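Local coordinates for BauA (Acinetobacter baumannii, PDB 6H7F), which probably takes up ferric acinetobactin across the outer membrane as a TonB-dependent siderophore receptor, here crystallised with the siderophore bound, at residues Asn94-Gly99 / Gly253-Val258; Gly99-Tyr104 / Gln684-Asn689; Gly281-Lys286 / Tyr315-Ala320. All coordinates share one frame; numbering follows the deposited sequence.

Contact 1. Residues Asn94-Gly99 / Gly253-Val258. With FV8 ((4~{S},5~{R})-2-[2,3-bis(oxidanyl)phenyl]-~{N}-[2-(1~{H}-imidazol-4-yl)ethyl]-5-methyl-~{N}-oxidanyl-4,5-dihydro-1,3-oxazole-4-carboxamide), chain E; OPZ (~{N}-[(4~{S},5~{R})-2-[2-(1~{H}-imidazol-4-yl)ethyl]-5-methyl-3-oxidanylidene-1,2-oxazolidin-4-yl]-2,3-bis(oxidanyl)benzamide), chain G.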
loop_
_atom_site.group_PDB
_atom_site.type_symbol
_atom_site.label_atom_id
_atom_site.label_comp_id
_atom_site.label_asym_id
_atom_site.label_seq_id
_atom_site.Cartn_x
_atom_site.Cartn_y
_atom_site.Cartn_z
ATOM N N ASN A 94 22.141 -8.159 3.558
ATOM C CA ASN A 94 21.884 -6.750 3.334
ATOM C C ASN A 94 20.545 -6.574 2.599
ATOM O O ASN A 94 19.965 -5.495 2.612
ATOM C CB ASN A 94 23.032 -6.100 2.567
ATOM C CG ASN A 94 23.248 -6.730 1.211
ATOM O OD1 ASN A 94 23.634 -7.897 1.121
ATOM N ND2 ASN A 94 23.006 -5.970 0.156
ATOM N N GLY A 95 20.064 -7.648 1.965
ATOM C CA GLY A 95 18.656 -7.757 1.550
ATOM C C GLY A 95 18.349 -6.987 0.272
ATOM O O GLY A 95 17.197 -6.707 -0.016
ATOM N N ALA A 96 19.381 -6.667 -0.516
ATOM C CA ALA A 96 19.176 -5.944 -1.770
ATOM C C ALA A 96 18.540 -6.880 -2.808
ATOM O O ALA A 96 18.754 -8.085 -2.778
ATOM C CB ALA A 96 20.486 -5.376 -2.268
ATOM N N SER A 97 17.772 -6.292 -3.734
ATOM C CA SER A 97 17.175 -6.993 -4.852
ATOM C C SER A 97 18.061 -6.850 -6.102
ATOM O O SER A 97 18.417 -5.727 -6.519
ATOM C CB SER A 97 15.773 -6.476 -5.114
ATOM O OG SER A 97 15.353 -6.790 -6.427
ATOM N N GLY A 98 18.353 -7.988 -6.739
ATOM C CA GLY A 98 18.974 -7.993 -8.070
ATOM C C GLY A 98 20.441 -7.581 -8.018
ATOM O O GLY A 98 20.947 -6.926 -8.915
ATOM N N GLY A 99 21.131 -7.990 -6.954
ATOM C CA GLY A 99 22.596 -7.887 -6.882
ATOM C C GLY A 99 23.267 -8.830 -7.871
ATOM O O GLY A 99 22.605 -9.667 -8.475
ATOM N N GLY A 253 19.432 -3.981 -15.032
ATOM C CA GLY A 253 19.433 -3.056 -13.903
ATOM C C GLY A 253 19.920 -3.719 -12.629
ATOM O O GLY A 253 19.260 -3.653 -11.587
ATOM N N VAL A 254 21.072 -4.386 -12.722
ATOM C CA VAL A 254 21.731 -5.018 -11.566
ATOM C C VAL A 254 22.115 -3.926 -10.559
ATOM O O VAL A 254 22.464 -2.807 -10.942
ATOM C CB VAL A 254 22.967 -5.812 -12.032
ATOM C CG1 VAL A 254 23.979 -4.904 -12.716
ATOM C CG2 VAL A 254 23.611 -6.595 -10.894
ATOM N N THR A 255 22.053 -4.256 -9.272
ATOM C CA THR A 255 22.415 -3.308 -8.215
ATOM C C THR A 255 23.836 -3.606 -7.723
ATOM O O THR A 255 24.173 -4.754 -7.349
ATOM C CB THR A 255 21.360 -3.284 -7.096
ATOM O OG1 THR A 255 21.757 -2.330 -6.115
ATOM C CG2 THR A 255 21.172 -4.609 -6.415
ATOM N N ARG A 256 24.681 -2.568 -7.765
ATOM C CA ARG A 256 26.119 -2.685 -7.462
ATOM C C ARG A 256 26.446 -1.960 -6.150
ATOM O O ARG A 256 27.405 -2.298 -5.474
ATOM C CB ARG A 256 26.940 -2.105 -8.606
ATOM C CG ARG A 256 28.432 -2.023 -8.313
ATOM C CD ARG A 256 29.140 -3.376 -8.234
ATOM N NE ARG A 256 30.580 -3.184 -8.109
ATOM C CZ ARG A 256 31.494 -4.137 -8.249
ATOM N NH1 ARG A 256 31.118 -5.404 -8.327
ATOM N NH2 ARG A 256 32.780 -3.813 -8.317
ATOM N N GLY A 257 25.634 -0.951 -5.813
ATOM C CA GLY A 257 25.762 -0.209 -4.575
ATOM C C GLY A 257 26.692 0.978 -4.728
ATOM O O GLY A 257 27.193 1.250 -5.823
ATOM N N VAL A 258 26.925 1.685 -3.624
ATOM C CA VAL A 258 27.511 3.016 -3.676
ATOM C C VAL A 258 28.432 3.203 -2.478
ATOM O O VAL A 258 28.226 2.603 -1.419
ATOM C CB VAL A 258 26.427 4.111 -3.719
ATOM C CG1 VAL A 258 25.470 3.927 -4.887
ATOM C CG2 VAL A 258 25.654 4.185 -2.425
HETATM C CAJ FV8 E . 34.951 -11.108 -9.464
HETATM N NAN FV8 E . 36.156 -10.927 -9.991
HETATM C CAI FV8 E . 36.394 -9.576 -10.004
HETATM N NAO FV8 E . 35.326 -8.898 -9.467
HETATM C CAT FV8 E . 34.465 -9.869 -9.138
HETATM C CAK FV8 E . 33.109 -9.659 -8.497
HETATM C CAL FV8 E . 32.129 -9.033 -9.501
HETATM N NAY FV8 E . 32.649 -7.732 -9.911
HETATM O OAE FV8 E . 33.402 -7.021 -9.012
HETATM C C FV8 E . 32.389 -7.207 -11.090
HETATM O O FV8 E . 31.678 -7.810 -11.941
HETATM C CA FV8 E . 33.055 -5.969 -11.296
HETATM N N FV8 E . 34.534 -6.169 -11.180
HETATM C CB FV8 E . 32.887 -5.415 -12.696
HETATM C CG2 FV8 E . 32.409 -3.941 -12.693
HETATM O OG1 FV8 E . 34.199 -5.396 -13.269
HETATM C CAR FV8 E . 35.114 -5.787 -12.336
HETATM C CAV FV8 E . 36.431 -5.905 -12.632
HETATM C CAH FV8 E . 36.869 -5.590 -13.923
HETATM C CAF FV8 E . 38.225 -5.709 -14.276
HETATM C CAG FV8 E . 39.163 -6.180 -13.339
HETATM C CAS FV8 E . 38.721 -6.515 -12.056
HETATM O OAC FV8 E . 39.557 -6.974 -11.075
HETATM C CAU FV8 E . 37.364 -6.386 -11.736
HETATM O OAD FV8 E . 36.957 -6.694 -10.492
HETATM C CAJ OPZ G . 40.258 -12.452 -4.673
HETATM N NAM OPZ G . 41.393 -11.746 -4.739
HETATM C CAI OPZ G . 41.977 -12.013 -5.912
HETATM N NAO OPZ G . 41.206 -12.884 -6.580
HETATM C CAT OPZ G . 40.152 -13.145 -5.811
HETATM C CAK OPZ G . 38.985 -14.107 -6.181
HETATM C CAL OPZ G . 37.836 -13.334 -6.861
HETATM N NAY OPZ G . 37.587 -12.040 -6.144
HETATM C C OPZ G . 37.973 -10.800 -6.478
HETATM O O OPZ G . 38.637 -10.514 -7.476
HETATM O OG1 OPZ G . 36.838 -11.934 -4.790
HETATM C CB OPZ G . 36.452 -10.569 -4.744
HETATM C CG2 OPZ G . 35.129 -10.397 -5.494
HETATM C CA OPZ G . 37.615 -9.885 -5.477
HETATM N N OPZ G . 37.231 -8.555 -5.995
HETATM C CAQ OPZ G . 37.616 -7.457 -5.332
HETATM O OAB OPZ G . 38.188 -7.520 -4.253
HETATM C CAV OPZ G . 37.178 -6.229 -5.832
HETATM C CAH OPZ G . 37.405 -5.044 -5.112
HETATM C CAF OPZ G . 36.939 -3.818 -5.596
HETATM C CAG OPZ G . 36.220 -3.768 -6.800
HETATM C CAS OPZ G . 35.991 -4.953 -7.497
HETATM O OAD OPZ G . 35.334 -5.019 -8.667
HETATM C CAU OPZ G . 36.465 -6.153 -7.012
HETATM O OAE OPZ G . 36.228 -7.280 -7.730
#
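T255 meets the loop S97-G99 through its backbone N-H and its methyl, and this is the close half of the contact. T255 N donates to G98 O at 2.9 Å with an N-H...O angle of 167°; the bond is straight at the hydrogen, but the donor stands above the carbonyl plane, 38° out of it. Holding OG1 anti to the backbone N (chi1 -179°) turns CG2 into the space between N and the carbonyl carbon, facing the loop. There the methyl lies 3.0 Å from S97 O and also presses on the peptide nitrogen of G99. G98 O accepts the T255 N-H while the V254 methyl CG2 packs beside it at 3.3 Å, and the contact buries 189 Å² in all.

In the plug-in-barrel fold of TonB-dependent receptors, 94-99 is a plug loop and 253-258 follows barrel strand 238-252, so the contact joins a plug loop to a barrel loop.

Toward A96 the fit slackens: its CB comes no closer than 4.3 Å to T255 CG2. The hydroxyl of S97 turns to Q220 and K222 instead. R256 makes no contact with 94-99; its CB points away from that segment, and its side chain runs past W100 to carry the guanidinium to the bound siderophore molecules. R256 NH1 donates to FV8 OAE at 2.9 Å, while R256 NH2 reaches OPZ OAD at 2.8 Å, both acceptors lying in the guanidinium plane. OPV, which overlaps OPZ, also takes a bond from NH2. Behind them, S321 O accepts from R256 NE.

Contact 2. Residues Gly99-Tyr104 / Gln684-Asn689. With OPZ (~{N}-[(4~{S},5~{R})-2-[2-(1~{H}-imidazol-4-yl)ethyl]-5-methyl-3-oxidanylidene-1,2-oxazolidin-4-yl]-2,3-bis(oxidanyl)benzamide), chain G; OPV (~{N}-[(4~{S},5~{S})-2-[2-(1~{H}-imidazol-4-yl)ethyl]-5-methyl-3-oxidanylidene-1,2-oxazolidin-4-yl]-2,3-bis(oxidanyl)benzamide), chain F; EDO (1,2-ethanediol), chain O.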
loop_
_atom_site.group_PDB
_atom_site.type_symbol
_atom_site.label_atom_id
_atom_site.label_comp_id
_atom_site.label_asym_id
_atom_site.label_seq_id
_atom_site.Cartn_x
_atom_site.Cartn_y
_atom_site.Cartn_z
ATOM N N GLY A 99 21.131 -7.990 -6.954
ATOM C CA GLY A 99 22.596 -7.887 -6.882
ATOM C C GLY A 99 23.267 -8.830 -7.871
ATOM O O GLY A 99 22.605 -9.667 -8.475
ATOM N N TRP A 100 24.588 -8.685 -8.036
ATOM C CA TRP A 100 25.340 -9.546 -8.932
ATOM C C TRP A 100 25.633 -10.898 -8.249
ATOM O O TRP A 100 26.080 -11.825 -8.910
ATOM C CB TRP A 100 26.619 -8.859 -9.433
ATOM C CG TRP A 100 27.444 -8.250 -8.352
ATOM C CD1 TRP A 100 27.344 -6.980 -7.862
ATOM C CD2 TRP A 100 28.491 -8.885 -7.610
ATOM N NE1 TRP A 100 28.269 -6.777 -6.880
ATOM C CE2 TRP A 100 28.972 -7.934 -6.682
ATOM C CE3 TRP A 100 29.053 -10.163 -7.618
ATOM C CZ2 TRP A 100 30.008 -8.217 -5.790
ATOM C CZ3 TRP A 100 30.062 -10.452 -6.717
ATOM C CH2 TRP A 100 30.524 -9.494 -5.814
ATOM N N SER A 101 25.352 -10.997 -6.943
ATOM C CA SER A 101 25.359 -12.290 -6.218
ATOM C C SER A 101 24.492 -12.187 -4.959
ATOM O O SER A 101 24.161 -11.086 -4.495
ATOM C CB SER A 101 26.767 -12.716 -5.855
ATOM O OG SER A 101 27.210 -12.048 -4.685
ATOM N N GLU A 102 24.167 -13.347 -4.393
ATOM C CA GLU A 102 23.663 -13.439 -3.039
ATOM C C GLU A 102 24.737 -12.917 -2.083
ATOM O O GLU A 102 25.929 -12.881 -2.412
ATOM C CB GLU A 102 23.254 -14.879 -2.715
ATOM C CG GLU A 102 22.137 -15.424 -3.609
ATOM C CD GLU A 102 21.461 -16.698 -3.101
ATOM O OE1 GLU A 102 21.051 -16.715 -1.915
ATOM O OE2 GLU A 102 21.369 -17.679 -3.880
ATOM N N ASN A 103 24.300 -12.496 -0.900
ATOM C CA ASN A 103 25.186 -12.035 0.121
ATOM C C ASN A 103 24.566 -12.329 1.487
ATOM O O ASN A 103 23.534 -11.748 1.852
ATOM C CB ASN A 103 25.483 -10.546 -0.015
ATOM C CG ASN A 103 26.547 -10.084 0.949
ATOM O OD1 ASN A 103 27.583 -10.738 1.100
ATOM N ND2 ASN A 103 26.291 -8.977 1.624
ATOM N N TYR A 104 25.222 -13.201 2.254
ATOM C CA TYR A 104 24.801 -13.475 3.608
ATOM C C TYR A 104 26.010 -13.774 4.503
ATOM O O TYR A 104 27.056 -14.226 4.038
ATOM C CB TYR A 104 23.777 -14.610 3.627
ATOM C CG TYR A 104 24.178 -15.848 2.872
ATOM C CD1 TYR A 104 24.949 -16.836 3.463
ATOM C CD2 TYR A 104 23.755 -16.051 1.569
ATOM C CE1 TYR A 104 25.299 -17.988 2.775
ATOM C CE2 TYR A 104 24.090 -17.198 0.867
ATOM C CZ TYR A 104 24.887 -18.163 1.464
ATOM O OH TYR A 104 25.245 -19.284 0.766
ATOM N N GLN A 684 25.035 -2.873 3.971
ATOM C CA GLN A 684 26.335 -3.004 3.316
ATOM C C GLN A 684 26.372 -4.269 2.455
ATOM O O GLN A 684 26.270 -5.389 2.958
ATOM C CB GLN A 684 27.475 -3.032 4.324
ATOM C CG GLN A 684 28.837 -3.093 3.645
ATOM C CD GLN A 684 29.944 -2.475 4.466
ATOM O OE1 GLN A 684 30.793 -3.181 5.025
ATOM N NE2 GLN A 684 29.945 -1.148 4.550
ATOM N N PRO A 685 26.542 -4.122 1.125
ATOM C CA PRO A 685 26.807 -5.254 0.243
ATOM C C PRO A 685 28.309 -5.593 0.164
ATOM O O PRO A 685 29.125 -4.989 0.876
ATOM C CB PRO A 685 26.306 -4.692 -1.091
ATOM C CG PRO A 685 26.759 -3.251 -1.049
ATOM C CD PRO A 685 26.580 -2.841 0.404
ATOM N N GLN A 686 28.659 -6.500 -0.747
ATOM C CA GLN A 686 30.040 -6.794 -1.083
ATOM C C GLN A 686 30.614 -5.649 -1.935
ATOM O O GLN A 686 29.934 -5.118 -2.820
ATOM C CB GLN A 686 30.112 -8.151 -1.784
ATOM C CG GLN A 686 29.842 -9.333 -0.853
ATOM C CD GLN A 686 30.017 -10.670 -1.542
ATOM O OE1 GLN A 686 30.850 -10.821 -2.431
ATOM N NE2 GLN A 686 29.224 -11.658 -1.148
ATOM N N LEU A 687 31.848 -5.240 -1.598
ATOM C CA LEU A 687 32.768 -4.451 -2.469
ATOM C C LEU A 687 32.444 -2.945 -2.407
ATOM O O LEU A 687 33.352 -2.133 -2.443
ATOM C CB LEU A 687 32.712 -4.986 -3.905
ATOM C CG LEU A 687 33.134 -6.452 -4.061
ATOM C CD1 LEU A 687 33.251 -6.835 -5.524
ATOM C CD2 LEU A 687 34.461 -6.725 -3.326
ATOM N N THR A 688 31.157 -2.588 -2.302
ATOM C CA THR A 688 30.751 -1.202 -2.073
ATOM C C THR A 688 30.189 -1.048 -0.652
ATOM O O THR A 688 29.834 -2.042 0.004
ATOM C CB THR A 688 29.760 -0.735 -3.147
ATOM O OG1 THR A 688 28.621 -1.596 -3.156
ATOM C CG2 THR A 688 30.365 -0.708 -4.535
ATOM N N ASN A 689 30.094 0.207 -0.201
ATOM C CA ASN A 689 29.751 0.549 1.187
ATOM C C ASN A 689 28.255 0.309 1.470
ATOM O O ASN A 689 27.909 -0.146 2.553
ATOM C CB ASN A 689 30.083 2.007 1.498
ATOM C CG ASN A 689 31.553 2.344 1.377
ATOM O OD1 ASN A 689 31.894 3.502 1.120
ATOM N ND2 ASN A 689 32.422 1.365 1.637
HETATM C CAJ OPZ G . 40.258 -12.452 -4.673
HETATM N NAM OPZ G . 41.393 -11.746 -4.739
HETATM C CAI OPZ G . 41.977 -12.013 -5.912
HETATM N NAO OPZ G . 41.206 -12.884 -6.580
HETATM C CAT OPZ G . 40.152 -13.145 -5.811
HETATM C CAK OPZ G . 38.985 -14.107 -6.181
HETATM C CAL OPZ G . 37.836 -13.334 -6.861
HETATM N NAY OPZ G . 37.587 -12.040 -6.144
HETATM C C OPZ G . 37.973 -10.800 -6.478
HETATM O O OPZ G . 38.637 -10.514 -7.476
HETATM O OG1 OPZ G . 36.838 -11.934 -4.790
HETATM C CB OPZ G . 36.452 -10.569 -4.744
HETATM C CG2 OPZ G . 35.129 -10.397 -5.494
HETATM C CA OPZ G . 37.615 -9.885 -5.477
HETATM N N OPZ G . 37.231 -8.555 -5.995
HETATM C CAQ OPZ G . 37.616 -7.457 -5.332
HETATM O OAB OPZ G . 38.188 -7.520 -4.253
HETATM C CAV OPZ G . 37.178 -6.229 -5.832
HETATM C CAH OPZ G . 37.405 -5.044 -5.112
HETATM C CAF OPZ G . 36.939 -3.818 -5.596
HETATM C CAG OPZ G . 36.220 -3.768 -6.800
HETATM C CAS OPZ G . 35.991 -4.953 -7.497
HETATM O OAD OPZ G . 35.334 -5.019 -8.667
HETATM C CAU OPZ G . 36.465 -6.153 -7.012
HETATM O OAE OPZ G . 36.228 -7.280 -7.730
HETATM C CAJ OPV F . 41.130 -11.562 -4.762
HETATM N NAM OPV F . 42.378 -11.222 -5.088
HETATM C CAI OPV F . 42.707 -11.872 -6.210
HETATM N NAO OPV F . 41.664 -12.617 -6.586
HETATM C CAT OPV F . 40.703 -12.413 -5.690
HETATM C CAK OPV F . 39.308 -13.077 -5.717
HETATM C CAL OPV F . 38.285 -12.161 -6.413
HETATM N NAY OPV F . 37.816 -11.040 -5.520
HETATM C C OPV F . 38.490 -9.917 -5.273
HETATM O O OPV F . 39.585 -9.643 -5.763
HETATM O OG1 OPV F . 36.473 -10.978 -4.728
HETATM C CB OPV F . 36.639 -9.862 -3.834
HETATM C CG2 OPV F . 36.999 -10.343 -2.424
HETATM C CA OPV F . 37.783 -9.044 -4.456
HETATM N N OPV F . 37.249 -7.936 -5.285
HETATM C CAQ OPV F . 37.654 -6.681 -5.060
HETATM O OAB OPV F . 38.376 -6.401 -4.110
HETATM C CAV OPV F . 37.090 -5.644 -5.813
HETATM C CAH OPV F . 37.196 -4.356 -5.263
HETATM C CAF OPV F . 36.647 -3.244 -5.913
HETATM C CAG OPV F . 35.978 -3.409 -7.135
HETATM C CAS OPV F . 35.871 -4.687 -7.676
HETATM O OAD OPV F . 35.266 -4.955 -8.845
HETATM C CAU OPV F . 36.409 -5.784 -7.038
HETATM O OAE OPV F . 36.256 -6.992 -7.671
HETATM C C1 EDO O . 34.841 5.921 4.542
HETATM O O1 EDO O . 34.898 5.438 5.878
HETATM C C2 EDO O . 34.660 4.716 3.655
HETATM O O2 EDO O . 33.389 4.111 3.935
HETATM O O HOH W 1 27.884 -4.785 -4.741
HETATM O O HOH W 2 29.600 -13.315 -3.647
HETATM O O HOH W 3 28.861 -14.612 -1.738
HETATM O O HOH W 4 28.318 -7.164 2.863
#
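The W100 indole and the Q686 amide meet with their planes 85° apart, the ring atom CH2 lying 3.6 Å from Q686 OE1. One face of the indole carries S101 OG, 3.8 Å above the plane and offset toward the rim, and Y128 meets the ring edge-to-face. Here a plug loop faces the loop 684-689 between strands 682-683 and 691-692, in the plug-in-barrel fold of a TonB-dependent receptor. L687 crosses W100 at about a right angle, with its CD1 3.5 Å from W100 CZ2; the same methyl also lies 3.6 Å from OPZ CAU, so L687 lies between W100 and the ligand site, where OPZ and OPV overlap; both residues also touch FV8.

The amides of N103 and Q686 are turned 70° against each other. Q686 NE2 donates to N103 OD1 at 2.9 Å, with the acceptor in the glutamine's amide plane but the donor 40° out of the asparagine's. The glutamine chain, extended beyond CG, carries NE2 that far, and N94 fixes the other end of the asparagine amide by accepting from ND2. Waters bridge the two loops as well: one accepts from W100 NE1 at 2.9 Å and donates to Q686 O at 2.8 Å.

Contact 3. Residues Gly281-Lys286 / Tyr315-Ala320. With FV8 ((4~{S},5~{R})-2-[2,3-bis(oxidanyl)phenyl]-~{N}-[2-(1~{H}-imidazol-4-yl)ethyl]-5-methyl-~{N}-oxidanyl-4,5-dihydro-1,3-oxazole-4-carboxamide), chain E; EDO (1,2-ethanediol), chain T.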
loop_
_atom_site.group_PDB
_atom_site.type_symbol
_atom_site.label_atom_id
_atom_site.label_comp_id
_atom_site.label_asym_id
_atom_site.label_seq_id
_atom_site.Cartn_x
_atom_site.Cartn_y
_atom_site.Cartn_z
ATOM N N GLY A 281 22.723 -1.360 -17.151
ATOM C CA GLY A 281 23.681 -2.320 -16.589
ATOM C C GLY A 281 23.069 -3.702 -16.478
ATOM O O GLY A 281 21.861 -3.849 -16.253
ATOM N N SER A 282 23.889 -4.740 -16.654
ATOM C CA SER A 282 23.372 -6.101 -16.544
ATOM C C SER A 282 24.460 -7.070 -16.080
ATOM O O SER A 282 25.651 -6.836 -16.249
ATOM C CB SER A 282 22.750 -6.556 -17.839
ATOM O OG SER A 282 23.735 -6.698 -18.836
ATOM N N VAL A 283 24.001 -8.155 -15.467
ATOM C CA VAL A 283 24.809 -9.273 -15.117
ATOM C C VAL A 283 24.121 -10.550 -15.604
ATOM O O VAL A 283 22.897 -10.644 -15.629
ATOM C CB VAL A 283 25.043 -9.314 -13.603
ATOM C CG1 VAL A 283 23.762 -9.615 -12.852
ATOM C CG2 VAL A 283 26.127 -10.299 -13.237
ATOM N N GLU A 284 24.930 -11.520 -16.003
ATOM C CA GLU A 284 24.461 -12.837 -16.411
ATOM C C GLU A 284 25.475 -13.902 -15.971
ATOM O O GLU A 284 26.684 -13.740 -16.158
ATOM C CB GLU A 284 24.284 -12.877 -17.920
ATOM C CG GLU A 284 23.585 -14.121 -18.410
ATOM C CD GLU A 284 23.517 -14.198 -19.920
ATOM O OE1 GLU A 284 24.564 -14.551 -20.530
ATOM O OE2 GLU A 284 22.434 -13.848 -20.487
ATOM N N THR A 285 24.960 -14.979 -15.376
ATOM C CA THR A 285 25.740 -16.146 -15.020
ATOM C C THR A 285 25.055 -17.389 -15.594
ATOM O O THR A 285 23.870 -17.621 -15.344
ATOM C CB THR A 285 25.929 -16.250 -13.501
ATOM O OG1 THR A 285 26.409 -14.997 -13.016
ATOM C CG2 THR A 285 26.905 -17.333 -13.100
ATOM N N LYS A 286 25.808 -18.157 -16.390
ATOM C CA LYS A 286 25.402 -19.511 -16.813
ATOM C C LYS A 286 26.211 -20.536 -16.014
ATOM O O LYS A 286 27.442 -20.480 -15.982
ATOM C CB LYS A 286 25.646 -19.709 -18.311
ATOM C CG LYS A 286 24.747 -18.905 -19.237
ATOM C CD LYS A 286 25.259 -18.836 -20.663
ATOM C CE LYS A 286 24.399 -17.963 -21.551
ATOM N NZ LYS A 286 24.606 -18.273 -22.986
ATOM N N TYR A 315 30.389 -15.941 -16.200
ATOM C CA TYR A 315 29.934 -14.676 -15.615
ATOM C C TYR A 315 30.242 -13.531 -16.575
ATOM O O TYR A 315 31.363 -13.441 -17.117
ATOM C CB TYR A 315 30.653 -14.399 -14.296
ATOM C CG TYR A 315 30.339 -13.078 -13.628
ATOM C CD1 TYR A 315 29.323 -12.967 -12.698
ATOM C CD2 TYR A 315 31.098 -11.948 -13.883
ATOM C CE1 TYR A 315 29.051 -11.770 -12.055
ATOM C CE2 TYR A 315 30.860 -10.754 -13.234
ATOM C CZ TYR A 315 29.827 -10.661 -12.317
ATOM O OH TYR A 315 29.575 -9.479 -11.686
ATOM N N LYS A 316 29.252 -12.654 -16.755
ATOM C CA LYS A 316 29.412 -11.416 -17.539
ATOM C C LYS A 316 28.703 -10.263 -16.828
ATOM O O LYS A 316 27.545 -10.400 -16.407
ATOM C CB LYS A 316 28.845 -11.600 -18.946
ATOM C CG LYS A 316 29.606 -12.575 -19.835
ATOM C CD LYS A 316 28.807 -12.993 -21.073
ATOM C CE LYS A 316 29.657 -13.490 -22.221
ATOM N NZ LYS A 316 30.618 -14.524 -21.779
ATOM N N TYR A 317 29.402 -9.134 -16.712
ATOM C CA TYR A 317 28.878 -7.939 -16.055
ATOM C C TYR A 317 29.273 -6.709 -16.865
ATOM O O TYR A 317 30.449 -6.512 -17.192
ATOM C CB TYR A 317 29.396 -7.829 -14.618
ATOM C CG TYR A 317 28.921 -6.613 -13.853
ATOM C CD1 TYR A 317 29.424 -5.349 -14.106
ATOM C CD2 TYR A 317 28.011 -6.736 -12.826
ATOM C CE1 TYR A 317 29.005 -4.237 -13.384
ATOM C CE2 TYR A 317 27.581 -5.641 -12.092
ATOM C CZ TYR A 317 28.076 -4.379 -12.367
ATOM O OH TYR A 317 27.642 -3.304 -11.621
ATOM N N ASN A 318 28.267 -5.894 -17.186
ATOM C CA ASN A 318 28.453 -4.602 -17.842
ATOM C C ASN A 318 27.670 -3.547 -17.048
ATOM O O ASN A 318 26.444 -3.590 -17.014
ATOM C CB ASN A 318 28.019 -4.690 -19.309
ATOM C CG ASN A 318 28.434 -3.497 -20.154
ATOM O OD1 ASN A 318 29.205 -2.634 -19.717
ATOM N ND2 ASN A 318 27.955 -3.463 -21.390
ATOM N N GLY A 319 28.382 -2.627 -16.384
ATOM C CA GLY A 319 27.716 -1.608 -15.543
ATOM C C GLY A 319 28.683 -0.764 -14.735
ATOM O O GLY A 319 29.793 -0.484 -15.161
ATOM N N ALA A 320 28.231 -0.330 -13.560
ATOM C CA ALA A 320 29.051 0.472 -12.644
ATOM C C ALA A 320 29.997 -0.448 -11.865
ATOM O O ALA A 320 29.576 -1.539 -11.436
ATOM C CB ALA A 320 28.158 1.229 -11.698
HETATM C CAJ FV8 E . 34.951 -11.108 -9.464
HETATM N NAN FV8 E . 36.156 -10.927 -9.991
HETATM C CAI FV8 E . 36.394 -9.576 -10.004
HETATM N NAO FV8 E . 35.326 -8.898 -9.467
HETATM C CAT FV8 E . 34.465 -9.869 -9.138
HETATM C CAK FV8 E . 33.109 -9.659 -8.497
HETATM C CAL FV8 E . 32.129 -9.033 -9.501
HETATM N NAY FV8 E . 32.649 -7.732 -9.911
HETATM O OAE FV8 E . 33.402 -7.021 -9.012
HETATM C C FV8 E . 32.389 -7.207 -11.090
HETATM O O FV8 E . 31.678 -7.810 -11.941
HETATM C CA FV8 E . 33.055 -5.969 -11.296
HETATM N N FV8 E . 34.534 -6.169 -11.180
HETATM C CB FV8 E . 32.887 -5.415 -12.696
HETATM C CG2 FV8 E . 32.409 -3.941 -12.693
HETATM O OG1 FV8 E . 34.199 -5.396 -13.269
HETATM C CAR FV8 E . 35.114 -5.787 -12.336
HETATM C CAV FV8 E . 36.431 -5.905 -12.632
HETATM C CAH FV8 E . 36.869 -5.590 -13.923
HETATM C CAF FV8 E . 38.225 -5.709 -14.276
HETATM C CAG FV8 E . 39.163 -6.180 -13.339
HETATM C CAS FV8 E . 38.721 -6.515 -12.056
HETATM O OAC FV8 E . 39.557 -6.974 -11.075
HETATM C CAU FV8 E . 37.364 -6.386 -11.736
HETATM O OAD FV8 E . 36.957 -6.694 -10.492
HETATM C C1 EDO T . 25.919 -9.376 -19.387
HETATM O O1 EDO T . 24.499 -9.215 -19.289
HETATM C C2 EDO T . 26.558 -8.127 -19.971
HETATM O O2 EDO T . 26.596 -8.216 -21.399
#
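Y315 and V283 are set obliquely to each other, the valine's CG2 branch coming within 3.5 Å of Y315 CE1. Both lie on the same face of an antiparallel pair, together with T285 and Y317. V283 pairs with Y317, and T285 with Y315, at non-hydrogen-bonded positions. V283 CB also lies 4.0 Å from Y317 CD2, placing the valine against both tyrosines.

The two rings treat the siderophore differently. With CG anti to the backbone N (chi1 176°), Y315 carries its hydroxyl to FV8, and OH donates to FV8 O at 2.7 Å, an acceptor lying in the plane of the ring. Y317 instead offers a face to FV8 C, while its own OH donates to A320 O at 2.6 Å on a lone pair in the carbonyl plane, which fixes the ring's hydroxyl end.

On the other face stand S282, E284, K316 and N318. The pairs S282-N318 and E284-K316 each close with two backbone bonds, exemplified by N318 N to S282 O (2.9 Å, 170°). E284 sends its carboxylate to H250, and N318 its amide to Q338 and P406.

The segment axes run 177° apart at a closest approach of 4.8 Å, in the barrel hairpin 282-297/302-318; strand 238-252 pairs along the other edge of 282-297, and strand 331-358 along the other edge of 302-318.

Overall arrangement
Contact 3 is mostly buried and lies within the barrel wall, held by regular backbone pairing of one hairpin. Contacts 1 and 2 are only partly buried and join loops of the plug to loops of the barrel: contact 1 through a single backbone bond and methyl packing, contact 2 through side-chain amides, an indole and bridging waters. They share G99, and R256 O to T688 OG1 links their barrel loops. Contact 1 also meets contact 3, where G253 N bonds G281 O and V254 packs on V283; W100 brings contact 2 against the tyrosines of contact 3. All three border the bound siderophores, through R256, through L687 and W100, and through Y315 and Y317 respectively.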